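Local structure of glutamine amidotransferase type-2 domain-containing protein (Pseudomonas aeruginosa PAO1, 1TE5) at residues R96-R101 / D135-V140. The protein is a predicted class-II glutamine amidotransferase of the Ntn-hydrolase clan, which probably releases ammonia from glutamine by hydrolysis. Numbering follows the deposited sequence.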
ATOM      1  N   ARG A  96      -1.561  -7.221  -4.750  1.00 22.21           N
ATOM      2  CA  ARG A  96      -2.108  -8.448  -4.177  1.00 28.31           C
ATOM      3  C   ARG A  96      -0.988  -9.470  -4.061  1.00 29.96           C
ATOM      4  O   ARG A  96      -0.186  -9.615  -4.985  1.00 29.08           O
ATOM      5  CB  ARG A  96      -3.253  -8.986  -5.037  1.00 27.06           C
ATOM      6  CG  ARG A  96      -4.467  -9.383  -4.217  1.00 33.96           C
ATOM      7  CD  ARG A  96      -5.788  -9.059  -4.907  1.00 33.60           C
ATOM      8  NE  ARG A  96      -5.887  -7.612  -5.033  1.00 39.61           N
ATOM      9  CZ  ARG A  96      -7.030  -6.937  -5.095  1.00 33.86           C
ATOM     10  NH1 ARG A  96      -7.003  -5.624  -5.221  1.00 38.12           N
ATOM     11  NH2 ARG A  96      -8.199  -7.564  -5.026  1.00 35.35           N
ATOM     12  N   GLU A  97      -0.883 -10.130  -2.909  1.00 28.51           N
ATOM     13  CA  GLU A  97       0.175 -11.123  -2.739  1.00 30.21           C
ATOM     14  C   GLU A  97      -0.219 -12.502  -3.234  1.00 27.46           C
ATOM     15  O   GLU A  97      -1.353 -12.945  -3.053  1.00 25.55           O
ATOM     16  CB  GLU A  97       0.676 -11.193  -1.287  1.00 33.08           C
ATOM     17  CG  GLU A  97      -0.161 -12.029  -0.329  1.00 34.64           C
ATOM     18  CD  GLU A  97       0.308 -13.480  -0.173  1.00 23.53           C
ATOM     19  OE1 GLU A  97       1.354 -13.889  -0.723  1.00 30.66           O
ATOM     20  OE2 GLU A  97      -0.400 -14.216   0.527  1.00 25.34           O
ATOM     21  N   LEU A  98       0.737 -13.140  -3.893  1.00 24.91           N
ATOM     22  CA  LEU A  98       0.603 -14.480  -4.433  1.00 25.80           C
ATOM     23  C   LEU A  98       1.993 -15.096  -4.250  1.00 23.59           C
ATOM     24  O   LEU A  98       3.008 -14.496  -4.609  1.00 22.11           O
ATOM     25  CB  LEU A  98       0.208 -14.445  -5.917  1.00 27.36           C
ATOM     26  CG  LEU A  98      -0.342 -15.741  -6.530  1.00 29.01           C
ATOM     27  CD1 LEU A  98      -1.052 -15.447  -7.827  1.00 28.59           C
ATOM     28  CD2 LEU A  98       0.759 -16.753  -6.749  1.00 30.50           C
ATOM     29  N   GLY A  99       2.039 -16.264  -3.623  1.00 23.13           N
ATOM     30  CA  GLY A  99       3.308 -16.931  -3.409  1.00 24.37           C
ATOM     31  C   GLY A  99       4.299 -16.214  -2.509  1.00 23.98           C
ATOM     32  O   GLY A  99       5.494 -16.466  -2.592  1.00 24.84           O
ATOM     33  N   GLY A 100       3.812 -15.367  -1.612  1.00 25.58           N
ATOM     34  CA  GLY A 100       4.721 -14.667  -0.722  1.00 26.14           C
ATOM     35  C   GLY A 100       5.450 -13.509  -1.377  1.00 23.53           C
ATOM     36  O   GLY A 100       6.505 -13.077  -0.903  1.00 25.42           O
ATOM     37  N   ARG A 101       4.892 -13.025  -2.484  1.00 24.49           N
ATOM     38  CA  ARG A 101       5.441 -11.893  -3.227  1.00 25.79           C
ATOM     39  C   ARG A 101       4.294 -10.903  -3.471  1.00 24.84           C
ATOM     40  O   ARG A 101       3.155 -11.315  -3.671  1.00 24.59           O
ATOM     41  CB  ARG A 101       5.991 -12.339  -4.592  1.00 28.03           C
ATOM     42  CG  ARG A 101       6.915 -13.544  -4.594  1.00 33.46           C
ATOM     43  CD  ARG A 101       8.146 -13.364  -3.714  1.00 41.08           C
ATOM     44  NE  ARG A 101       8.953 -12.210  -4.092  1.00 47.95           N
ATOM     45  CZ  ARG A 101      10.235 -12.272  -4.438  1.00 47.22           C
ATOM     46  NH1 ARG A 101      10.879 -11.157  -4.759  1.00 48.37           N
ATOM     47  NH2 ARG A 101      10.870 -13.445  -4.475  1.00 43.81           N
ATOM     48  N   ASP A 135      -8.500 -11.898 -11.931  1.00 28.09           N
ATOM     49  CA  ASP A 135      -8.722 -13.054 -12.792  1.00 28.06           C
ATOM     50  C   ASP A 135      -7.407 -13.683 -13.232  1.00 28.27           C
ATOM     51  O   ASP A 135      -7.256 -14.914 -13.203  1.00 29.07           O
ATOM     52  CB  ASP A 135      -9.545 -12.665 -14.018  1.00 31.53           C
ATOM     53  CG  ASP A 135      -9.948 -13.868 -14.854  1.00 31.31           C
ATOM     54  OD1 ASP A 135     -10.804 -14.660 -14.404  1.00 31.56           O
ATOM     55  OD2 ASP A 135      -9.401 -14.025 -15.961  1.00 28.57           O
ATOM     56  N   LEU A 136      -6.472 -12.838 -13.660  1.00 27.00           N
ATOM     57  CA  LEU A 136      -5.156 -13.297 -14.101  1.00 28.97           C
ATOM     58  C   LEU A 136      -4.454 -13.984 -12.940  1.00 26.70           C
ATOM     59  O   LEU A 136      -3.705 -14.941 -13.134  1.00 27.88           O
ATOM     60  CB  LEU A 136      -4.310 -12.118 -14.597  1.00 29.97           C
ATOM     61  CG  LEU A 136      -2.845 -12.351 -14.985  1.00 32.51           C
ATOM     62  CD1 LEU A 136      -2.458 -11.371 -16.078  1.00 31.98           C
ATOM     63  CD2 LEU A 136      -1.919 -12.212 -13.776  1.00 32.71           C
ATOM     64  N   LEU A 137      -4.679 -13.446 -11.742  1.00 28.29           N
ATOM     65  CA  LEU A 137      -4.096 -13.974 -10.519  1.00 25.82           C
ATOM     66  C   LEU A 137      -4.707 -15.323 -10.182  1.00 25.96           C
ATOM     67  O   LEU A 137      -4.030 -16.187  -9.634  1.00 23.24           O
ATOM     68  CB  LEU A 137      -4.305 -12.988  -9.358  1.00 22.22           C
ATOM     69  CG  LEU A 137      -3.355 -11.791  -9.280  1.00 24.55           C
ATOM     70  CD1 LEU A 137      -3.783 -10.874  -8.170  1.00 20.59           C
ATOM     71  CD2 LEU A 137      -1.934 -12.260  -9.051  1.00 22.85           C
ATOM     72  N   ASN A 138      -5.983 -15.492 -10.506  1.00 26.51           N
ATOM     73  CA  ASN A 138      -6.700 -16.737 -10.242  1.00 29.71           C
ATOM     74  C   ASN A 138      -6.227 -17.858 -11.151  1.00 27.12           C
ATOM     75  O   ASN A 138      -6.217 -19.024 -10.760  1.00 29.99           O
ATOM     76  CB  ASN A 138      -8.206 -16.543 -10.407  1.00 29.68           C
ATOM     77  CG  ASN A 138      -8.810 -15.708  -9.299  1.00 32.15           C
ATOM     78  OD1 ASN A 138      -9.934 -15.216  -9.420  1.00 37.15           O
ATOM     79  ND2 ASN A 138      -8.083 -15.565  -8.200  1.00 27.26           N
ATOM     80  N   ARG A 139      -5.864 -17.493 -12.376  1.00 27.42           N
ATOM     81  CA  ARG A 139      -5.375 -18.446 -13.361  1.00 29.53           C
ATOM     82  C   ARG A 139      -3.974 -18.907 -13.003  1.00 29.27           C
ATOM     83  O   ARG A 139      -3.591 -20.039 -13.299  1.00 31.39           O
ATOM     84  CB  ARG A 139      -5.343 -17.801 -14.739  1.00 28.83           C
ATOM     85  CG  ARG A 139      -6.681 -17.314 -15.225  1.00 32.23           C
ATOM     86  CD  ARG A 139      -6.494 -16.548 -16.506  1.00 34.99           C
ATOM     87  NE  ARG A 139      -7.761 -16.161 -17.102  1.00 40.79           N
ATOM     88  CZ  ARG A 139      -8.029 -16.259 -18.398  1.00 44.01           C
ATOM     89  NH1 ARG A 139      -9.214 -15.881 -18.861  1.00 45.65           N
ATOM     90  NH2 ARG A 139      -7.108 -16.734 -19.232  1.00 45.68           N
ATOM     91  N   VAL A 140      -3.178 -17.992 -12.464  1.00 28.10           N
ATOM     92  CA  VAL A 140      -1.813 -18.316 -12.059  1.00 27.66           C
ATOM     93  C   VAL A 140      -1.856 -19.177 -10.800  1.00 28.20           C
ATOM     94  O   VAL A 140      -1.089 -20.126 -10.677  1.00 25.70           O
ATOM     95  CB  VAL A 140      -0.951 -17.029 -11.801  1.00 25.33           C
ATOM     96  CG1 VAL A 140       0.415 -17.383 -11.239  1.00 23.76           C
ATOM     97  CG2 VAL A 140      -0.761 -16.264 -13.085  1.00 26.93           C
TER
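Leu98 and Leu137 pass alongside each other, pointing in opposite directions, and show how a strand at the edge of its sheet within the chain is joined to a covering helix by a few aliphatic groups. The side chain of Leu98 makes the point atom by atom. Its CB leaves the strand toward the helix; CG lies anti to the backbone N (chi1 -164°), and this carries the branch out to the helix. There CD1 does the touching across this pair of segments: it lies 3.5 Å from Leu137 CD2, 3.6 Å from the carbonyl O of Leu137, and more loosely 4.2 Å from Val140 CG1, so it rests against the strand-facing side of the helix, where Leu137 and Val140 stand about one turn apart. The other methyl of Leu137, CD1, reaches back along the strand to Arg96 CB, at 3.7 Å. From that point the arginine chain bends at chi2 and chi3, and its guanidinium forms a salt bridge with Glu130, earlier in the same helix, adding a charged tie to the oily one. Leu98 and Leu137 also rest on Trp103 of the neighbouring strand.

From Leu98 to Arg101 the chain reverses in a type I' turn. Gly100 N donates to Glu97 OE1 at 3.0 Å, nearly along the C-O axis but bent at the hydrogen (143°). Glu97 OE2 bonds to Arg122 N of the second subunit, placing the strand beside the dimer interface. The short axes of strand 96-98 and helix 135-140 run 10.4 Å apart and 10° from parallel, a helix layered on a sheet, consistent with the alpha-beta-beta-alpha sandwich of Ntn hydrolases.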